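Long-range contacts in collagen adhesin (Staphylococcus aureus, PDB 2F68), which binds collagen at the surface of the bacterium, probably by wrapping two domains of its extracellular region around the collagen triple helix in a "collagen hug": residues 151-156 against 171-176; 187-192 against 273-278. All blocks are in the same frame, centred on the assembly; numbering follows the deposited sequence.

Contact 1: residues 151-156 against 171-176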
ATOM      1  N   VAL A 151      17.099 -15.247  -1.700  1.00 38.73           N
ATOM      2  CA  VAL A 151      17.184 -16.243  -2.771  1.00 33.77           C
ATOM      3  C   VAL A 151      17.576 -15.575  -4.093  1.00 30.15           C
ATOM      4  O   VAL A 151      17.683 -14.346  -4.162  1.00 29.44           O
ATOM      5  CB  VAL A 151      15.855 -17.035  -2.940  1.00 33.82           C
ATOM      6  CG1 VAL A 151      15.633 -17.973  -1.757  1.00 34.66           C
ATOM      7  CG2 VAL A 151      14.664 -16.090  -3.122  1.00 31.97           C
ATOM      8  N   PHE A 152      17.795 -16.383  -5.129  1.00 26.29           N
ATOM      9  CA  PHE A 152      18.145 -15.871  -6.456  1.00 24.17           C
ATOM     10  C   PHE A 152      17.057 -14.944  -6.993  1.00 22.33           C
ATOM     11  O   PHE A 152      17.309 -13.765  -7.254  1.00 20.50           O
ATOM     12  CB  PHE A 152      18.401 -17.021  -7.439  1.00 23.15           C
ATOM     13  CG  PHE A 152      18.851 -16.570  -8.807  1.00 23.69           C
ATOM     14  CD1 PHE A 152      20.204 -16.453  -9.103  1.00 21.96           C
ATOM     15  CD2 PHE A 152      17.921 -16.269  -9.799  1.00 22.23           C
ATOM     16  CE1 PHE A 152      20.627 -16.043 -10.365  1.00 22.83           C
ATOM     17  CE2 PHE A 152      18.334 -15.854 -11.064  1.00 23.82           C
ATOM     18  CZ  PHE A 152      19.690 -15.741 -11.347  1.00 24.20           C
ATOM     19  N   TYR A 153      15.852 -15.485  -7.151  1.00 21.56           N
ATOM     20  CA  TYR A 153      14.725 -14.722  -7.672  1.00 19.81           C
ATOM     21  C   TYR A 153      13.474 -14.885  -6.814  1.00 20.64           C
ATOM     22  O   TYR A 153      13.055 -16.005  -6.510  1.00 18.58           O
ATOM     23  CB  TYR A 153      14.436 -15.107  -9.130  1.00 20.52           C
ATOM     24  CG  TYR A 153      13.155 -14.519  -9.688  1.00 20.05           C
ATOM     25  CD1 TYR A 153      13.069 -13.167 -10.018  1.00 19.38           C
ATOM     26  CD2 TYR A 153      12.030 -15.318  -9.888  1.00 17.82           C
ATOM     27  CE1 TYR A 153      11.895 -12.624 -10.530  1.00 18.73           C
ATOM     28  CE2 TYR A 153      10.850 -14.785 -10.399  1.00 18.68           C
ATOM     29  CZ  TYR A 153      10.791 -13.438 -10.717  1.00 19.27           C
ATOM     30  OH  TYR A 153       9.628 -12.904 -11.223  1.00 18.95           O
ATOM     31  N   TYR A 154      12.894 -13.752  -6.426  1.00 20.69           N
ATOM     32  CA  TYR A 154      11.604 -13.719  -5.743  1.00 21.24           C
ATOM     33  C   TYR A 154      10.808 -12.499  -6.195  1.00 21.10           C
ATOM     34  O   TYR A 154      11.385 -11.488  -6.607  1.00 21.89           O
ATOM     35  CB  TYR A 154      11.781 -13.730  -4.217  1.00 23.11           C
ATOM     36  CG  TYR A 154      12.237 -12.416  -3.614  1.00 24.46           C
ATOM     37  CD1 TYR A 154      13.589 -12.083  -3.559  1.00 25.10           C
ATOM     38  CD2 TYR A 154      11.314 -11.513  -3.082  1.00 24.62           C
ATOM     39  CE1 TYR A 154      14.012 -10.879  -3.001  1.00 25.61           C
ATOM     40  CE2 TYR A 154      11.726 -10.307  -2.524  1.00 25.85           C
ATOM     41  CZ  TYR A 154      13.075  -9.997  -2.486  1.00 25.79           C
ATOM     42  OH  TYR A 154      13.488  -8.806  -1.934  1.00 25.40           O
ATOM     43  N   LYS A 155       9.485 -12.599  -6.115  1.00 20.04           N
ATOM     44  CA  LYS A 155       8.602 -11.524  -6.551  1.00 21.41           C
ATOM     45  C   LYS A 155       7.736 -11.018  -5.399  1.00 20.03           C
ATOM     46  O   LYS A 155       7.142 -11.809  -4.661  1.00 20.16           O
ATOM     47  CB  LYS A 155       7.735 -11.995  -7.719  1.00 22.82           C
ATOM     48  CG  LYS A 155       7.082 -10.870  -8.509  1.00 29.86           C
ATOM     49  CD  LYS A 155       6.319 -11.396  -9.720  1.00 34.97           C
ATOM     50  CE  LYS A 155       5.128 -12.265  -9.327  1.00 32.18           C
ATOM     51  NZ  LYS A 155       4.229 -11.608  -8.337  1.00 29.94           N
ATOM     52  N   THR A 156       7.677  -9.696  -5.254  1.00 19.70           N
ATOM     53  CA  THR A 156       6.916  -9.053  -4.180  1.00 20.06           C
ATOM     54  C   THR A 156       6.206  -7.786  -4.666  1.00 20.21           C
ATOM     55  O   THR A 156       6.486  -7.287  -5.758  1.00 20.50           O
ATOM     56  CB  THR A 156       7.816  -8.736  -2.951  1.00 19.40           C
ATOM     57  OG1 THR A 156       7.014  -8.201  -1.889  1.00 20.55           O
ATOM     58  CG2 THR A 156       8.921  -7.740  -3.309  1.00 21.63           C
ATOM     59  N   LEU A 171      10.219  -7.282  -9.382  1.00 20.08           N
ATOM     60  CA  LEU A 171      10.870  -8.492  -9.880  1.00 19.94           C
ATOM     61  C   LEU A 171      12.360  -8.461  -9.552  1.00 20.47           C
ATOM     62  O   LEU A 171      13.161  -7.883 -10.291  1.00 18.52           O
ATOM     63  CB  LEU A 171      10.647  -8.657 -11.389  1.00 20.78           C
ATOM     64  CG  LEU A 171       9.431  -9.453 -11.878  1.00 24.79           C
ATOM     65  CD1 LEU A 171       8.122  -8.721 -11.614  1.00 24.83           C
ATOM     66  CD2 LEU A 171       9.572  -9.765 -13.360  1.00 20.74           C
ATOM     67  N   ASN A 172      12.717  -9.086  -8.434  1.00 20.09           N
ATOM     68  CA  ASN A 172      14.091  -9.083  -7.938  1.00 20.32           C
ATOM     69  C   ASN A 172      14.883 -10.299  -8.419  1.00 20.52           C
ATOM     70  O   ASN A 172      14.752 -11.397  -7.873  1.00 20.02           O
ATOM     71  CB  ASN A 172      14.103  -8.989  -6.407  1.00 21.15           C
ATOM     72  CG  ASN A 172      13.416  -7.735  -5.889  1.00 24.23           C
ATOM     73  OD1 ASN A 172      13.729  -6.619  -6.309  1.00 26.12           O
ATOM     74  ND2 ASN A 172      12.480  -7.913  -4.964  1.00 26.86           N
ATOM     75  N   ILE A 173      15.706 -10.087  -9.446  1.00 21.12           N
ATOM     76  CA  ILE A 173      16.462 -11.162 -10.091  1.00 20.94           C
ATOM     77  C   ILE A 173      17.939 -11.124  -9.693  1.00 22.53           C
ATOM     78  O   ILE A 173      18.552 -10.054  -9.660  1.00 21.98           O
ATOM     79  CB  ILE A 173      16.344 -11.094 -11.640  1.00 21.13           C
ATOM     80  CG1 ILE A 173      14.900 -10.802 -12.068  1.00 20.37           C
ATOM     81  CG2 ILE A 173      16.853 -12.387 -12.279  1.00 18.22           C
ATOM     82  CD1 ILE A 173      14.753 -10.331 -13.507  1.00 22.22           C
ATOM     83  N   ASN A 174      18.493 -12.303  -9.399  1.00 22.28           N
ATOM     84  CA  ASN A 174      19.902 -12.477  -9.017  1.00 22.83           C
ATOM     85  C   ASN A 174      20.340 -11.521  -7.902  1.00 23.26           C
ATOM     86  O   ASN A 174      21.238 -10.694  -8.084  1.00 23.37           O
ATOM     87  CB  ASN A 174      20.821 -12.375 -10.247  1.00 22.91           C
ATOM     88  CG  ASN A 174      22.216 -12.936  -9.994  1.00 23.36           C
ATOM     89  OD1 ASN A 174      22.452 -13.653  -9.019  1.00 23.20           O
ATOM     90  ND2 ASN A 174      23.148 -12.612 -10.883  1.00 21.86           N
ATOM     91  N   ASN A 175      19.697 -11.661  -6.746  1.00 23.38           N
ATOM     92  CA  ASN A 175      19.884 -10.756  -5.610  1.00 24.24           C
ATOM     93  C   ASN A 175      21.278 -10.770  -4.980  1.00 25.84           C
ATOM     94  O   ASN A 175      21.710  -9.768  -4.406  1.00 25.39           O
ATOM     95  CB  ASN A 175      18.828 -11.038  -4.536  1.00 23.59           C
ATOM     96  CG  ASN A 175      17.420 -10.736  -5.010  1.00 24.37           C
ATOM     97  OD1 ASN A 175      17.096  -9.598  -5.345  1.00 21.96           O
ATOM     98  ND2 ASN A 175      16.573 -11.759  -5.033  1.00 19.22           N
ATOM     99  N   GLU A 176      21.972 -11.899  -5.092  1.00 26.98           N
ATOM    100  CA  GLU A 176      23.299 -12.058  -4.494  1.00 28.42           C
ATOM    101  C   GLU A 176      24.433 -11.836  -5.498  1.00 28.39           C
ATOM    102  O   GLU A 176      25.607 -12.027  -5.165  1.00 29.38           O
ATOM    103  CB  GLU A 176      23.427 -13.434  -3.825  1.00 30.11           C
ATOM    104  CG  GLU A 176      22.456 -13.672  -2.665  1.00 33.99           C
ATOM    105  CD  GLU A 176      22.644 -12.695  -1.512  1.00 41.53           C
ATOM    106  OE1 GLU A 176      23.799 -12.478  -1.087  1.00 46.01           O
ATOM    107  OE2 GLU A 176      21.630 -12.152  -1.025  1.00 44.92           O
TER

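Contact 2: residues 187-192 against 273-278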
ATOM      1  N   LYS A 187       9.015 -15.235 -17.024  1.00 20.46           N
ATOM      2  CA  LYS A 187       7.722 -15.085 -17.692  1.00 21.42           C
ATOM      3  C   LYS A 187       6.643 -14.650 -16.701  1.00 20.81           C
ATOM      4  O   LYS A 187       6.084 -15.473 -15.972  1.00 21.90           O
ATOM      5  CB  LYS A 187       7.318 -16.380 -18.407  1.00 21.53           C
ATOM      6  CG  LYS A 187       8.145 -16.694 -19.646  1.00 22.87           C
ATOM      7  CD  LYS A 187       7.601 -17.910 -20.380  1.00 24.25           C
ATOM      8  CE  LYS A 187       8.443 -18.239 -21.601  1.00 25.66           C
ATOM      9  NZ  LYS A 187       7.928 -19.434 -22.324  1.00 27.60           N
ATOM     10  N   ASP A 188       6.361 -13.349 -16.687  1.00 20.79           N
ATOM     11  CA  ASP A 188       5.408 -12.760 -15.748  1.00 20.86           C
ATOM     12  C   ASP A 188       4.015 -12.625 -16.361  1.00 20.12           C
ATOM     13  O   ASP A 188       3.873 -12.276 -17.535  1.00 19.84           O
ATOM     14  CB  ASP A 188       5.917 -11.397 -15.264  1.00 21.27           C
ATOM     15  CG  ASP A 188       5.103 -10.838 -14.109  1.00 24.34           C
ATOM     16  OD1 ASP A 188       3.987 -10.329 -14.348  1.00 18.82           O
ATOM     17  OD2 ASP A 188       5.591 -10.892 -12.962  1.00 25.87           O
ATOM     18  N   GLN A 189       2.997 -12.911 -15.552  1.00 20.43           N
ATOM     19  CA  GLN A 189       1.598 -12.768 -15.954  1.00 21.05           C
ATOM     20  C   GLN A 189       0.825 -12.001 -14.882  1.00 20.62           C
ATOM     21  O   GLN A 189       0.755 -12.433 -13.729  1.00 21.05           O
ATOM     22  CB  GLN A 189       0.939 -14.134 -16.188  1.00 21.63           C
ATOM     23  CG  GLN A 189       1.614 -15.020 -17.235  1.00 21.31           C
ATOM     24  CD  GLN A 189       2.728 -15.882 -16.661  1.00 18.60           C
ATOM     25  OE1 GLN A 189       2.662 -16.327 -15.514  1.00 20.23           O
ATOM     26  NE2 GLN A 189       3.756 -16.127 -17.465  1.00 18.61           N
ATOM     27  N   ILE A 190       0.256 -10.863 -15.269  1.00 21.84           N
ATOM     28  CA  ILE A 190      -0.538 -10.043 -14.356  1.00 22.38           C
ATOM     29  C   ILE A 190      -2.013 -10.425 -14.477  1.00 24.07           C
ATOM     30  O   ILE A 190      -2.588 -10.373 -15.566  1.00 24.73           O
ATOM     31  CB  ILE A 190      -0.340  -8.525 -14.614  1.00 22.01           C
ATOM     32  CG1 ILE A 190       1.151  -8.190 -14.748  1.00 21.82           C
ATOM     33  CG2 ILE A 190      -0.978  -7.703 -13.496  1.00 21.19           C
ATOM     34  CD1 ILE A 190       1.442  -6.918 -15.523  1.00 22.73           C
ATOM     35  N   GLN A 191      -2.609 -10.813 -13.352  1.00 24.38           N
ATOM     36  CA  GLN A 191      -3.985 -11.318 -13.327  1.00 25.95           C
ATOM     37  C   GLN A 191      -5.028 -10.204 -13.457  1.00 25.73           C
ATOM     38  O   GLN A 191      -4.686  -9.020 -13.494  1.00 23.51           O
ATOM     39  CB  GLN A 191      -4.234 -12.156 -12.064  1.00 25.21           C
ATOM     40  CG  GLN A 191      -3.255 -13.318 -11.857  1.00 25.96           C
ATOM     41  CD  GLN A 191      -3.238 -14.310 -13.011  1.00 28.19           C
ATOM     42  OE1 GLN A 191      -2.188 -14.579 -13.597  1.00 25.60           O
ATOM     43  NE2 GLN A 191      -4.403 -14.857 -13.346  1.00 23.93           N
ATOM     44  N   GLY A 192      -6.299 -10.601 -13.527  1.00 27.44           N
ATOM     45  CA  GLY A 192      -7.410  -9.670 -13.731  1.00 28.62           C
ATOM     46  C   GLY A 192      -7.672  -8.720 -12.576  1.00 29.11           C
ATOM     47  O   GLY A 192      -7.237  -8.957 -11.448  1.00 28.82           O
ATOM     48  N   ASN A 273       1.635 -13.387 -11.184  1.00 19.14           N
ATOM     49  CA  ASN A 273       2.300 -14.683 -11.309  1.00 19.63           C
ATOM     50  C   ASN A 273       3.526 -14.627 -12.215  1.00 19.03           C
ATOM     51  O   ASN A 273       3.541 -13.885 -13.197  1.00 18.06           O
ATOM     52  CB  ASN A 273       1.317 -15.742 -11.822  1.00 19.59           C
ATOM     53  CG  ASN A 273       0.132 -15.951 -10.888  1.00 22.93           C
ATOM     54  OD1 ASN A 273       0.251 -15.825  -9.668  1.00 24.18           O
ATOM     55  ND2 ASN A 273      -1.018 -16.283 -11.463  1.00 24.35           N
ATOM     56  N   SER A 274       4.548 -15.412 -11.878  1.00 18.69           N
ATOM     57  CA  SER A 274       5.783 -15.461 -12.664  1.00 18.34           C
ATOM     58  C   SER A 274       6.484 -16.817 -12.592  1.00 17.91           C
ATOM     59  O   SER A 274       6.464 -17.487 -11.556  1.00 18.21           O
ATOM     60  CB  SER A 274       6.744 -14.348 -12.236  1.00 17.80           C
ATOM     61  OG  SER A 274       7.161 -14.515 -10.893  1.00 18.55           O
ATOM     62  N   GLN A 275       7.104 -17.206 -13.705  1.00 20.30           N
ATOM     63  CA  GLN A 275       7.885 -18.440 -13.792  1.00 18.85           C
ATOM     64  C   GLN A 275       9.335 -18.109 -14.142  1.00 20.74           C
ATOM     65  O   GLN A 275       9.592 -17.198 -14.932  1.00 20.67           O
ATOM     66  CB  GLN A 275       7.293 -19.393 -14.835  1.00 19.88           C
ATOM     67  CG  GLN A 275       5.877 -19.887 -14.529  1.00 18.59           C
ATOM     68  CD  GLN A 275       4.794 -18.917 -14.981  1.00 21.39           C
ATOM     69  OE1 GLN A 275       4.850 -18.369 -16.082  1.00 21.43           O
ATOM     70  NE2 GLN A 275       3.797 -18.710 -14.128  1.00 21.16           N
ATOM     71  N   ALA A 276      10.273 -18.853 -13.560  1.00 19.30           N
ATOM     72  CA  ALA A 276      11.697 -18.547 -13.705  1.00 19.78           C
ATOM     73  C   ALA A 276      12.525 -19.701 -14.269  1.00 19.70           C
ATOM     74  O   ALA A 276      12.365 -20.854 -13.863  1.00 19.70           O
ATOM     75  CB  ALA A 276      12.273 -18.082 -12.373  1.00 19.42           C
ATOM     76  N   TRP A 277      13.411 -19.368 -15.206  1.00 20.29           N
ATOM     77  CA  TRP A 277      14.371 -20.316 -15.768  1.00 20.64           C
ATOM     78  C   TRP A 277      15.797 -19.811 -15.553  1.00 21.55           C
ATOM     79  O   TRP A 277      16.235 -18.865 -16.214  1.00 21.04           O
ATOM     80  CB  TRP A 277      14.114 -20.531 -17.262  1.00 22.32           C
ATOM     81  CG  TRP A 277      12.916 -21.376 -17.570  1.00 21.88           C
ATOM     82  CD1 TRP A 277      12.901 -22.722 -17.799  1.00 26.13           C
ATOM     83  CD2 TRP A 277      11.560 -20.933 -17.695  1.00 21.59           C
ATOM     84  NE1 TRP A 277      11.619 -23.146 -18.054  1.00 23.33           N
ATOM     85  CE2 TRP A 277      10.775 -22.069 -17.997  1.00 23.26           C
ATOM     86  CE3 TRP A 277      10.930 -19.686 -17.578  1.00 21.79           C
ATOM     87  CZ2 TRP A 277       9.391 -21.996 -18.184  1.00 24.76           C
ATOM     88  CZ3 TRP A 277       9.552 -19.615 -17.765  1.00 22.00           C
ATOM     89  CH2 TRP A 277       8.799 -20.765 -18.064  1.00 24.84           C
ATOM     90  N   TYR A 278      16.509 -20.443 -14.621  1.00 20.89           N
ATOM     91  CA  TYR A 278      17.890 -20.065 -14.303  1.00 20.22           C
ATOM     92  C   TYR A 278      18.691 -21.213 -13.690  1.00 20.80           C
ATOM     93  O   TYR A 278      18.120 -22.209 -13.240  1.00 20.56           O
ATOM     94  CB  TYR A 278      17.923 -18.840 -13.375  1.00 21.08           C
ATOM     95  CG  TYR A 278      17.293 -19.060 -12.015  1.00 21.32           C
ATOM     96  CD1 TYR A 278      18.038 -19.578 -10.953  1.00 20.26           C
ATOM     97  CD2 TYR A 278      15.955 -18.738 -11.785  1.00 20.50           C
ATOM     98  CE1 TYR A 278      17.465 -19.779  -9.701  1.00 22.35           C
ATOM     99  CE2 TYR A 278      15.372 -18.935 -10.535  1.00 21.34           C
ATOM    100  CZ  TYR A 278      16.133 -19.455  -9.501  1.00 21.46           C
ATOM    101  OH  TYR A 278      15.561 -19.651  -8.264  1.00 23.13           O
TER
HETATM  102  O   HOH W   1      -0.170 -17.513 -14.384  1.00 26.60           O

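Contact 1: residues 151-156 against 171-176
Asn174 CA lies over the centre of one face of the Phe152 ring, 3.9 Å from the centroid and close to the ring normal. The Phe152 CG is anti to the backbone N (chi1 -176°), and the ring comes back towards 171-176 although the CB bond points away. The Asn174 amide is inclined by 21° to the ring, OD1 3.3 Å from CE1, and is held by Gly249 and Ser178. Asn175 ND2 donates a nearly straight bond of 2.9 Å to Val151 O, which lies in the amide plane, and Asn175 N binds Phe152 O on a lone pair. Strands 154-156 and 166-173 form an antiparallel hairpin at one edge of the five-stranded sheet of the collagen binding domain, joined in part by Asn172 N to Tyr154 O (3.3 Å). On one face of this sheet Asn172 CB lies over the Tyr154 ring and its ND2 comes 3.3 Å from CZ, the amide inclined by 49°; Asn175 ND2 is at the ring edge, and Asn172 OD1 bonds to Ser255. On the other, Lys155 CD packs 3.7 Å from Leu171 CD1. Leu171 CG lies at the edge of the Tyr153 ring, 3.5 Å from OH, which is hydrogen-bonded to Ser274 OG, and Ile173 CG1 approaches Tyr153 CD1 at 3.6 Å.

Contact 2: residues 187-192 against 273-278
Gln189 and Gln275 join their side-chain amides in a reciprocal pair. Gln189 NE2 donates to Gln275 OE1 at 2.9 Å, arriving in the carbonyl plane on a lone pair, and Gln275 NE2 returns a bond of 3.0 Å to Gln189 OE1. Both bonds are bent, with N-H...O angles near 140°, yet the amides are only 6° from coplanar, so the two bonds close a nearly flat ring that resists rotation of either group. The chains meet at about a right angle, and each bends at chi2 (87° in Gln189), which swings its CD towards the partner. A water donates to Gln189 OE1 and accepts from Asn273 ND2, linking the pair to the neighbouring amide; Gln191 OE1 also lies 3.0 Å from Asn273 ND2.

Under these side chains the backbones are bonded in both directions at two residue pairs, Lys187 with Gln275 and Gln189 with Asn273. The Gln189 N to Asn273 O bond is short, 2.6 Å, and almost straight. Between them Asp188 and Ser274 form a non-hydrogen-bonded pair with CA atoms 4.1 Å apart, and their side chains turn to the opposite, buried face, where Asp188 OD1 takes a bond from Asn272 and Ser274 OG is bonded to Phe291 O. Farther out, the extended chain of Lys187 approaches the indole of Trp277 obliquely, CD and CG each 3.7 Å from CZ3.

Strands 184-190 and 269-278 are thus antiparallel neighbours in one sheet of the collagen binding domain, joined across 80 intervening residues, and the face carrying Asp188 and Ser274 turns to Lys155, Tyr153 and Tyr258 of the other sheet side, as in a beta sandwich.

Contacts 1 and 2 lie in two different sheets of the collagen binding domain, with centres about 13 Å apart, and their buried faces meet. Tyr153 OH of contact 1 reaches Ser274 OG of contact 2 at 3.0 Å, a probable hydrogen bond that joins the two contacts through the interior. Beside it the Lys155 chain lies against both strands of contact 2, its CD 3.4 Å from Asp188 OD2 and its CE 3.4 Å from Ser274 OG, and its NZ ends on Asn272 O. Phe152 stacks on Tyr278, Phe152 CE2 coming within 3.5 Å of Tyr278 CG. The strands 166-173 and 184-190 are consecutive in the chain, so the polypeptide passes from one sheet directly to the other.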